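Local coordinates for tungsten formylmethanofuran dehydrogenase subunit E (Syntrophus aciditrophicus, PDB 3D00), which is of unsettled function but carries a zinc-binding treble-clef finger and an FmdE core domain of a family implicated in microbial methanogenesis, at residues 11-16 and 134-139; 20-25 and 60-65. All coordinates share one frame; numbering follows the deposited sequence.

Contact 1 (11-16 and 134-139)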
ATOM      1  N   SER A  11      17.421  14.401   6.378  1.00 45.24           N
ATOM      2  CA  SER A  11      17.695  14.611   7.784  1.00 43.80           C
ATOM      3  C   SER A  11      16.523  14.034   8.531  1.00 43.19           C
ATOM      4  O   SER A  11      15.466  13.815   7.947  1.00 45.30           O
ATOM      5  CB  SER A  11      17.843  16.116   8.084  1.00 43.45           C
ATOM      6  OG  SER A  11      16.641  16.825   7.802  1.00 42.01           O
ATOM      7  N   TYR A  12      16.679  13.777   9.818  1.00 42.95           N
ATOM      8  CA  TYR A  12      15.592  13.190  10.595  1.00 43.65           C
ATOM      9  C   TYR A  12      14.375  14.121  10.571  1.00 44.52           C
ATOM     10  O   TYR A  12      13.238  13.665  10.539  1.00 44.08           O
ATOM     11  CB  TYR A  12      16.030  12.914  12.026  1.00 43.15           C
ATOM     12  CG  TYR A  12      15.063  12.076  12.810  1.00 42.49           C
ATOM     13  CD1 TYR A  12      14.964  10.729  12.592  1.00 42.10           C
ATOM     14  CD2 TYR A  12      14.230  12.657  13.763  1.00 42.85           C
ATOM     15  CE1 TYR A  12      14.064   9.971  13.298  1.00 43.01           C
ATOM     16  CE2 TYR A  12      13.325  11.908  14.481  1.00 42.65           C
ATOM     17  CZ  TYR A  12      13.251  10.577  14.253  1.00 43.03           C
ATOM     18  OH  TYR A  12      12.352   9.830  14.960  1.00 43.85           O
ATOM     19  N   GLU A  13      14.631  15.426  10.568  1.00 45.18           N
ATOM     20  CA  GLU A  13      13.566  16.417  10.584  1.00 45.98           C
ATOM     21  C   GLU A  13      12.883  16.508   9.239  1.00 45.31           C
ATOM     22  O   GLU A  13      11.676  16.650   9.192  1.00 45.42           O
ATOM     23  CB  GLU A  13      14.098  17.788  11.005  1.00 47.53           C
ATOM     24  CG  GLU A  13      14.574  17.847  12.474  1.00 48.48           C
ATOM     25  CD  GLU A  13      16.038  17.489  12.686  1.00 48.90           C
ATOM     26  OE1 GLU A  13      16.693  16.900  11.804  1.00 49.27           O
ATOM     27  OE2 GLU A  13      16.545  17.803  13.776  1.00 50.32           O
ATOM     28  N   GLU A  14      13.645  16.401   8.152  1.00 45.39           N
ATOM     29  CA  GLU A  14      13.059  16.299   6.801  1.00 46.29           C
ATOM     30  C   GLU A  14      12.198  15.040   6.672  1.00 46.11           C
ATOM     31  O   GLU A  14      11.121  15.053   6.043  1.00 47.54           O
ATOM     32  CB  GLU A  14      14.154  16.272   5.722  1.00 47.43           C
ATOM     33  CG  GLU A  14      14.691  17.656   5.314  1.00 48.03           C
ATOM     34  CD  GLU A  14      16.136  17.628   4.828  1.00 49.05           C
ATOM     35  OE1 GLU A  14      16.548  16.674   4.133  1.00 49.07           O
ATOM     36  OE2 GLU A  14      16.876  18.580   5.153  1.00 50.97           O
ATOM     37  N   TYR A  15      12.680  13.947   7.261  1.00 43.70           N
ATOM     38  CA  TYR A  15      11.967  12.673   7.174  1.00 41.66           C
ATOM     39  C   TYR A  15      10.670  12.739   7.992  1.00 41.65           C
ATOM     40  O   TYR A  15       9.624  12.304   7.500  1.00 40.98           O
ATOM     41  CB  TYR A  15      12.859  11.484   7.572  1.00 39.91           C
ATOM     42  CG  TYR A  15      12.087  10.175   7.599  1.00 39.28           C
ATOM     43  CD1 TYR A  15      11.585   9.594   6.410  1.00 40.08           C
ATOM     44  CD2 TYR A  15      11.784   9.544   8.806  1.00 39.16           C
ATOM     45  CE1 TYR A  15      10.854   8.400   6.450  1.00 38.89           C
ATOM     46  CE2 TYR A  15      11.050   8.376   8.852  1.00 38.43           C
ATOM     47  CZ  TYR A  15      10.581   7.802   7.673  1.00 39.29           C
ATOM     48  OH  TYR A  15       9.845   6.625   7.727  1.00 38.70           O
ATOM     49  N   VAL A  16      10.734  13.288   9.211  1.00 41.49           N
ATOM     50  CA  VAL A  16       9.536  13.499  10.038  1.00 40.99           C
ATOM     51  C   VAL A  16       8.502  14.314   9.259  1.00 41.38           C
ATOM     52  O   VAL A  16       7.327  13.940   9.210  1.00 40.09           O
ATOM     53  CB  VAL A  16       9.861  14.165  11.405  1.00 41.35           C
ATOM     54  CG1 VAL A  16       8.581  14.605  12.133  1.00 40.95           C
ATOM     55  CG2 VAL A  16      10.698  13.213  12.286  1.00 41.17           C
ATOM     56  N   GLU A 134      13.277   9.212  22.373  1.00 42.32           N
ATOM     57  CA  GLU A 134      13.966   7.953  22.436  1.00 42.06           C
ATOM     58  C   GLU A 134      14.175   7.301  21.076  1.00 42.13           C
ATOM     59  O   GLU A 134      15.265   6.787  20.797  1.00 42.28           O
ATOM     60  CB  GLU A 134      13.199   6.967  23.302  1.00 43.41           C
ATOM     61  CG  GLU A 134      13.385   7.175  24.775  1.00 44.24           C
ATOM     62  CD  GLU A 134      12.965   5.982  25.582  1.00 45.37           C
ATOM     63  OE1 GLU A 134      12.750   4.883  25.013  1.00 46.96           O
ATOM     64  OE2 GLU A 134      12.861   6.152  26.801  1.00 47.00           O
ATOM     65  N   ILE A 135      13.134   7.276  20.251  1.00 40.73           N
ATOM     66  CA  ILE A 135      13.260   6.718  18.907  1.00 39.45           C
ATOM     67  C   ILE A 135      14.432   7.377  18.193  1.00 39.21           C
ATOM     68  O   ILE A 135      15.259   6.716  17.601  1.00 39.28           O
ATOM     69  CB  ILE A 135      11.971   6.911  18.079  1.00 38.57           C
ATOM     70  CG1 ILE A 135      10.832   6.052  18.636  1.00 38.13           C
ATOM     71  CG2 ILE A 135      12.190   6.555  16.602  1.00 36.49           C
ATOM     72  CD1 ILE A 135       9.475   6.472  18.074  1.00 38.05           C
ATOM     73  N   ARG A 136      14.518   8.692  18.279  1.00 40.62           N
ATOM     74  CA  ARG A 136      15.564   9.395  17.585  1.00 40.34           C
ATOM     75  C   ARG A 136      16.899   9.071  18.195  1.00 41.22           C
ATOM     76  O   ARG A 136      17.819   8.830  17.451  1.00 43.36           O
ATOM     77  CB  ARG A 136      15.336  10.891  17.593  1.00 40.67           C
ATOM     78  CG  ARG A 136      16.391  11.606  16.802  1.00 40.94           C
ATOM     79  CD  ARG A 136      16.182  13.079  16.809  1.00 41.37           C
ATOM     80  NE  ARG A 136      17.253  13.740  16.081  1.00 41.81           N
ATOM     81  CZ  ARG A 136      17.090  14.859  15.382  1.00 43.18           C
ATOM     82  NH1 ARG A 136      15.883  15.426  15.285  1.00 44.50           N
ATOM     83  NH2 ARG A 136      18.125  15.409  14.755  1.00 42.75           N
ATOM     84  N   GLU A 137      17.017   9.055  19.527  1.00 41.62           N
ATOM     85  CA  GLU A 137      18.295   8.706  20.205  1.00 41.32           C
ATOM     86  C   GLU A 137      18.760   7.273  19.923  1.00 41.65           C
ATOM     87  O   GLU A 137      19.945   7.032  19.687  1.00 41.65           O
ATOM     88  CB  GLU A 137      18.190   8.904  21.726  1.00 41.87           C
ATOM     89  N   ALA A 138      17.833   6.325  19.965  1.00 40.49           N
ATOM     90  CA  ALA A 138      18.148   4.939  19.715  1.00 40.56           C
ATOM     91  C   ALA A 138      18.649   4.724  18.267  1.00 41.09           C
ATOM     92  O   ALA A 138      19.634   4.003  18.050  1.00 40.59           O
ATOM     93  CB  ALA A 138      16.919   4.056  20.022  1.00 40.83           C
ATOM     94  N   GLY A 139      17.982   5.361  17.291  1.00 40.86           N
ATOM     95  CA  GLY A 139      18.311   5.212  15.878  1.00 39.55           C
ATOM     96  C   GLY A 139      18.320   3.748  15.503  1.00 39.80           C
ATOM     97  O   GLY A 139      17.419   2.991  15.883  1.00 39.32           O
TER

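Contact 2 (20-25 and 60-65)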
ATOM      1  N   THR A  20       4.813  12.758   8.223  1.00 43.79           N
ATOM      2  CA  THR A  20       3.552  13.357   8.718  1.00 44.66           C
ATOM      3  C   THR A  20       2.631  13.771   7.537  1.00 45.05           C
ATOM      4  O   THR A  20       1.410  13.578   7.581  1.00 44.90           O
ATOM      5  CB  THR A  20       3.807  14.604   9.634  1.00 45.02           C
ATOM      6  OG1 THR A  20       4.770  14.275  10.637  1.00 45.30           O
ATOM      7  CG2 THR A  20       2.529  15.080  10.325  1.00 45.63           C
ATOM      8  N   ALA A  21       3.235  14.357   6.503  1.00 44.67           N
ATOM      9  CA  ALA A  21       2.533  14.728   5.278  1.00 44.51           C
ATOM     10  C   ALA A  21       1.825  13.552   4.618  1.00 44.81           C
ATOM     11  O   ALA A  21       0.695  13.684   4.160  1.00 45.80           O
ATOM     12  CB  ALA A  21       3.519  15.336   4.284  1.00 44.62           C
ATOM     13  N   PHE A  22       2.520  12.425   4.525  1.00 44.63           N
ATOM     14  CA  PHE A  22       2.025  11.256   3.793  1.00 44.78           C
ATOM     15  C   PHE A  22       1.111  10.365   4.638  1.00 43.68           C
ATOM     16  O   PHE A  22      -0.009  10.008   4.216  1.00 45.37           O
ATOM     17  CB  PHE A  22       3.206  10.452   3.257  1.00 44.72           C
ATOM     18  CG  PHE A  22       2.800   9.256   2.458  1.00 44.99           C
ATOM     19  CD1 PHE A  22       1.988   9.391   1.340  1.00 45.38           C
ATOM     20  CD2 PHE A  22       3.220   7.974   2.830  1.00 44.97           C
ATOM     21  CE1 PHE A  22       1.592   8.257   0.609  1.00 44.73           C
ATOM     22  CE2 PHE A  22       2.851   6.871   2.106  1.00 44.98           C
ATOM     23  CZ  PHE A  22       2.043   7.021   0.986  1.00 44.99           C
ATOM     24  N   HIS A  23       1.579  10.042   5.835  1.00 42.60           N
ATOM     25  CA  HIS A  23       0.932   9.089   6.734  1.00 41.83           C
ATOM     26  C   HIS A  23      -0.122   9.785   7.607  1.00 42.58           C
ATOM     27  O   HIS A  23      -1.043   9.142   8.093  1.00 43.44           O
ATOM     28  CB  HIS A  23       2.057   8.438   7.586  1.00 42.61           C
ATOM     29  CG  HIS A  23       1.599   7.363   8.531  1.00 41.71           C
ATOM     30  ND1 HIS A  23       1.403   6.067   8.131  1.00 39.81           N
ATOM     31  CD2 HIS A  23       1.301   7.397   9.856  1.00 40.16           C
ATOM     32  CE1 HIS A  23       0.997   5.345   9.159  1.00 39.28           C
ATOM     33  NE2 HIS A  23       0.935   6.123  10.219  1.00 38.62           N
ATOM     34  N   GLY A  24       0.015  11.093   7.834  1.00 42.94           N
ATOM     35  CA  GLY A  24      -0.933  11.829   8.684  1.00 43.77           C
ATOM     36  C   GLY A  24      -0.529  12.171  10.126  1.00 44.62           C
ATOM     37  O   GLY A  24      -1.138  13.048  10.742  1.00 44.27           O
ATOM     38  N   TYR A  25       0.487  11.484  10.652  1.00 46.23           N
ATOM     39  CA  TYR A  25       0.966  11.614  12.042  1.00 46.15           C
ATOM     40  C   TYR A  25       2.404  11.095  12.027  1.00 46.20           C
ATOM     41  O   TYR A  25       2.731  10.177  11.254  1.00 45.34           O
ATOM     42  CB  TYR A  25       0.069  10.785  12.998  1.00 47.75           C
ATOM     43  CG  TYR A  25       0.442  10.791  14.492  1.00 48.24           C
ATOM     44  CD1 TYR A  25       0.246  11.944  15.287  1.00 49.21           C
ATOM     45  CD2 TYR A  25       0.945   9.636  15.132  1.00 48.54           C
ATOM     46  CE1 TYR A  25       0.602  11.967  16.683  1.00 48.65           C
ATOM     47  CE2 TYR A  25       1.297   9.652  16.529  1.00 48.50           C
ATOM     48  CZ  TYR A  25       1.125  10.816  17.283  1.00 48.59           C
ATOM     49  OH  TYR A  25       1.445  10.847  18.644  1.00 48.59           O
ATOM     50  N   LEU A  60       4.831   0.381   8.768  1.00 42.15           N
ATOM     51  CA  LEU A  60       6.033   0.030   8.064  1.00 42.79           C
ATOM     52  C   LEU A  60       5.884   0.149   6.558  1.00 41.81           C
ATOM     53  O   LEU A  60       6.821   0.599   5.902  1.00 41.01           O
ATOM     54  CB  LEU A  60       6.483  -1.364   8.464  1.00 44.63           C
ATOM     55  CG  LEU A  60       7.966  -1.726   8.556  1.00 45.29           C
ATOM     56  CD1 LEU A  60       8.858  -0.594   8.914  1.00 46.20           C
ATOM     57  CD2 LEU A  60       8.146  -2.864   9.552  1.00 45.56           C
ATOM     58  N   PRO A  61       4.714  -0.252   5.970  1.00 40.85           N
ATOM     59  CA  PRO A  61       4.636   0.022   4.528  1.00 39.92           C
ATOM     60  C   PRO A  61       4.892   1.464   4.073  1.00 40.14           C
ATOM     61  O   PRO A  61       5.454   1.652   3.005  1.00 39.27           O
ATOM     62  CB  PRO A  61       3.213  -0.388   4.193  1.00 39.94           C
ATOM     63  CG  PRO A  61       2.892  -1.470   5.157  1.00 38.66           C
ATOM     64  CD  PRO A  61       3.510  -0.999   6.432  1.00 39.61           C
ATOM     65  N   ASP A  62       4.453   2.459   4.845  1.00 39.99           N
ATOM     66  CA  ASP A  62       4.642   3.862   4.463  1.00 39.77           C
ATOM     67  C   ASP A  62       6.070   4.323   4.523  1.00 39.43           C
ATOM     68  O   ASP A  62       6.443   5.208   3.778  1.00 39.04           O
ATOM     69  CB  ASP A  62       3.740   4.773   5.274  1.00 40.90           C
ATOM     70  CG  ASP A  62       2.272   4.629   4.876  1.00 41.59           C
ATOM     71  OD1 ASP A  62       1.953   3.928   3.887  1.00 41.32           O
ATOM     72  OD2 ASP A  62       1.427   5.249   5.542  1.00 44.42           O
ATOM     73  N   ALA A  63       6.888   3.715   5.397  1.00 40.28           N
ATOM     74  CA  ALA A  63       8.340   3.992   5.440  1.00 39.50           C
ATOM     75  C   ALA A  63       8.982   3.563   4.126  1.00 38.89           C
ATOM     76  O   ALA A  63       9.730   4.320   3.500  1.00 39.00           O
ATOM     77  CB  ALA A  63       8.982   3.233   6.608  1.00 37.75           C
ATOM     78  N   VAL A  64       8.656   2.349   3.702  1.00 39.04           N
ATOM     79  CA  VAL A  64       9.097   1.821   2.413  1.00 37.52           C
ATOM     80  C   VAL A  64       8.585   2.712   1.262  1.00 37.66           C
ATOM     81  O   VAL A  64       9.369   3.241   0.495  1.00 37.92           O
ATOM     82  CB  VAL A  64       8.692   0.309   2.231  1.00 38.73           C
ATOM     83  CG1 VAL A  64       9.060  -0.211   0.808  1.00 36.23           C
ATOM     84  CG2 VAL A  64       9.361  -0.557   3.275  1.00 37.17           C
ATOM     85  N   GLN A  65       7.288   2.956   1.173  1.00 37.38           N
ATOM     86  CA  GLN A  65       6.745   3.785   0.096  1.00 38.06           C
ATOM     87  C   GLN A  65       7.328   5.157   0.022  1.00 40.10           C
ATOM     88  O   GLN A  65       7.598   5.663  -1.094  1.00 39.76           O
ATOM     89  CB  GLN A  65       5.253   3.854   0.200  1.00 39.50           C
ATOM     90  CG  GLN A  65       4.657   2.523  -0.032  1.00 39.13           C
ATOM     91  CD  GLN A  65       3.184   2.575  -0.167  1.00 40.75           C
ATOM     92  OE1 GLN A  65       2.648   2.220  -1.210  1.00 40.94           O
ATOM     93  NE2 GLN A  65       2.500   2.998   0.894  1.00 38.48           N
TER

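Contact 1 (11-16 and 134-139)
Over one face of the Tyr12 ring lies the aliphatic part of Arg136, whose CG sits 4.0 Å from the ring centroid, over the face but displaced toward the rim, in a CH-pi contact. The guanidinium group of Arg136 in turn has Tyr12 CB above the middle of one face and Glu13 OE2 at its edge, in its own plane. These groups join the first turn of helix 12-23 to the last turn of helix 129-138, two helices of the alpha+beta FmdE core whose short segments run at 135° to each other with axes 12.8 Å apart. At that spacing the backbones stay well separated and long side chains span the interval. Arg136 does so fully stretched, with CG anti to the backbone N (chi1 -177°) and the chain extended to NE, which lays its methylenes along the tyrosine before its charged end arrives beside Glu13. There NH1 and NH2 of Arg136 both bind the single oxygen OE2 of Glu13, at 2.9 and 3.0 Å, in an end-on salt bridge. Both nitrogens approach OE2 from the same face of the carboxylate, whose plane stands 77° from that of the guanidinium. Glu13 reaches them through a bend at its second torsion. Arg136 NE donates a hydrogen bond to Thr3 O, which ties the N-terminal residues to the same side chain, while Leu31 of helix 28-42 packs against Tyr12. The N-terminus of helix 12-23 is capped by a capping box, with Ser11 at the N-cap: Glu14 N donates to Ser11 OG (3.0 Å) and Ser11 N returns a weak bond to Glu14 OE1. The buried Tyr12 OH finds no polar partner and rests 3.7 Å from Ile135 CG2.

Contact 2 (20-25 and 60-65)
The C-terminal turn of helix 12-23 meets the first turns of helix 60-67, the backbones coming nearest at His23 and Asp62, 6.8 Å apart from CA to CA. Helix 12-23 gives way at Gly24, the first residue past it, whose backbone angles (positive phi) would press a CB against the preceding carbonyl O. Asp62 receives His23 ND1 on OD2 at 2.7 Å, a nearly straight bond (167°) lying close to the imidazole plane and using the anti side of the carboxylate. With CG anti to the backbone N (chi1 -177°), His23 turns its ring edge to the acid. Phe22 brings CE2 obliquely to within 3.6 Å of Asp62 OD1, and Gln65 NE2 stands at the edge of the phenylalanine ring, 4.0 Å from Phe22 CZ. Thr71 and Gly73 of the second subunit also bind the carboxylate, through OG1 to OD2 and N to OD1; Gln65 OE1 takes Phe72 N of its own chain. Replacing Asp62 by an alanine would remove the carboxylate and is likely to leave His23 ND1 and the Thr71 and Gly73 donors of the second subunit without their acceptor. The arrangement is a buried His-carboxylate hydrogen bond set into the dimer interface of the FmdE core.

Both contacts draw on helix 12-23, contact 1 at its start and contact 2 at its end, with their centres about 14 Å apart. Between them Tyr15 OH packs on Ala63 CB at 3.7 Å, and contact 2 is nested within the long loop closed by contact 1. Contact 1, only partly buried, lies farther out, about 18 Å from the centre of the chain; it pairs a CH-pi contact with a salt bridge to the exposed Glu13, and no other subunit reaches it. Contact 2 is buried, about 10 Å from that centre, and rests on a His-carboxylate hydrogen bond whose acid is also bound by the second subunit. Neither lies near the zinc-binding cysteines.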